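Local atomic coordinates of N-acetylneuraminate lyase (Peptoclostridium difficile, PDB entry 4WOZ), a protein that belongs to the dihydrodipicolinate synthetase family and folds as a TIM barrel, with eight parallel strands closed into a cylinder. Residues A[104-107]-A[113-116]. Numbering follows the deposited sequence.
Sequences KFTT and AISA
Thr106 and Thr107, near the C-terminal end of helix 96-109, meet Ile114 at the start of strand 113-117 across well-separated backbones: the nearest CA atoms, those of Thr107 and Ala113, are 7.7 Å apart. Side chains alone bridge that gap, and they do so lightly, burying 70 Å² in all. Thr106 and Ile114 point at each other, whereas Thr107 touches Ile114 only marginally, from the flank. The branch of Ile114 that meets residues 104-107 is its CG2 methyl, which lies 3.8 Å from Thr106 OG1, in van der Waals contact, and 4.3 Å from Thr107 OG1. With CG1 placed between the backbone N and the carbonyl carbon (chi1 67°), CG2 stands beside the backbone N and is presented to the helix. The side chains of Thr106 and Ile114 cross at about a right angle. A threonine can offer a hydroxyl oxygen to an apolar neighbour because the helix itself satisfies the hydroxyl: Thr106 OG1 is hydrogen-bonded to Leu102 O, one turn back. Thr107 OG1 pairs likewise with Ala103 O and also with Asn142 ND2, tying the helix to the loop ahead of strand 144-147. Beta-branched isoleucine suits the strand: its CG2 meets the threonines, while the side chain as a whole also packs on Ile136 and Ile137 of helix 126-138, so that one residue serves two helices against the barrel wall. The contact lies within the beta-alpha-beta crossover of strand 86-90, helix 96-109 and strand 113-117, joining the helix to the strand that follows it. Thr106 also touches Phe74 of helix 67-81. Beneath this helical layer, backbone hydrogen bonds join Ala113 and Ser115 to strand 86-90 on one flank, and Ile114 to Arg143 and to Ile145 of strand 144-147 on the other.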
loop_
_atom_site.group_PDB
_atom_site.type_symbol
_atom_site.label_atom_id
_atom_site.label_comp_id
_atom_site.label_asym_id
_atom_site.label_seq_id
_atom_site.Cartn_x
_atom_site.Cartn_y
_atom_site.Cartn_z
ATOM N N LYS A 104 -5.339 -31.883 15.498
ATOM C CA LYS A 104 -5.514 -33.200 16.111
ATOM C C LYS A 104 -6.788 -33.204 16.945
ATOM O O LYS A 104 -7.646 -34.075 16.794
ATOM C CB LYS A 104 -4.330 -33.532 17.021
ATOM C CG LYS A 104 -3.070 -33.974 16.305
ATOM C CD LYS A 104 -2.010 -34.381 17.327
ATOM C CE LYS A 104 -0.921 -35.240 16.704
ATOM N NZ LYS A 104 -0.219 -34.545 15.588
ATOM N N PHE A 105 -6.895 -32.219 17.830
ATOM C CA PHE A 105 -8.052 -32.086 18.700
ATOM C C PHE A 105 -9.361 -32.112 17.906
ATOM O O PHE A 105 -10.241 -32.924 18.180
ATOM C CB PHE A 105 -7.957 -30.780 19.497
ATOM C CG PHE A 105 -9.024 -30.625 20.544
ATOM C CD1 PHE A 105 -9.024 -31.426 21.679
ATOM C CD2 PHE A 105 -10.024 -29.672 20.399
ATOM C CE1 PHE A 105 -10.004 -31.282 22.658
ATOM C CE2 PHE A 105 -11.010 -29.517 21.371
ATOM C CZ PHE A 105 -10.999 -30.326 22.503
ATOM N N THR A 106 -9.485 -31.231 16.918
ATOM C CA THR A 106 -10.706 -31.166 16.120
ATOM C C THR A 106 -10.948 -32.416 15.281
ATOM O O THR A 106 -12.083 -32.863 15.151
ATOM C CB THR A 106 -10.717 -29.920 15.197
ATOM O OG1 THR A 106 -9.577 -29.940 14.328
ATOM C CG2 THR A 106 -10.689 -28.641 16.035
ATOM N N THR A 107 -9.894 -32.987 14.709
ATOM C CA THR A 107 -10.067 -34.192 13.907
ATOM C C THR A 107 -10.630 -35.316 14.779
ATOM O O THR A 107 -11.504 -36.082 14.347
ATOM C CB THR A 107 -8.737 -34.656 13.283
ATOM O OG1 THR A 107 -8.301 -33.695 12.314
ATOM C CG2 THR A 107 -8.910 -36.010 12.602
ATOM N N ALA A 113 -13.716 -31.129 8.278
ATOM C CA ALA A 113 -12.537 -30.585 7.628
ATOM C C ALA A 113 -11.891 -29.526 8.506
ATOM O O ALA A 113 -12.494 -29.041 9.469
ATOM C CB ALA A 113 -12.912 -29.982 6.283
ATOM N N ILE A 114 -10.650 -29.185 8.188
ATOM C CA ILE A 114 -9.961 -28.157 8.943
ATOM C C ILE A 114 -9.539 -27.068 7.973
ATOM O O ILE A 114 -9.516 -27.277 6.756
ATOM C CB ILE A 114 -8.712 -28.705 9.682
ATOM C CG1 ILE A 114 -7.640 -29.131 8.679
ATOM C CG2 ILE A 114 -9.119 -29.875 10.564
ATOM C CD1 ILE A 114 -6.319 -29.520 9.327
ATOM N N SER A 115 -9.216 -25.905 8.520
ATOM C CA SER A 115 -8.801 -24.768 7.717
ATOM C C SER A 115 -7.627 -24.117 8.426
ATOM O O SER A 115 -7.470 -24.268 9.639
ATOM C CB SER A 115 -9.960 -23.770 7.597
ATOM O OG SER A 115 -9.626 -22.704 6.728
ATOM N N ALA A 116 -6.803 -23.393 7.681
ATOM C CA ALA A 116 -5.650 -22.731 8.282
ATOM C C ALA A 116 -5.314 -21.429 7.578
ATOM O O ALA A 116 -5.007 -21.412 6.389
ATOM C CB ALA A 116 -4.433 -23.664 8.262
#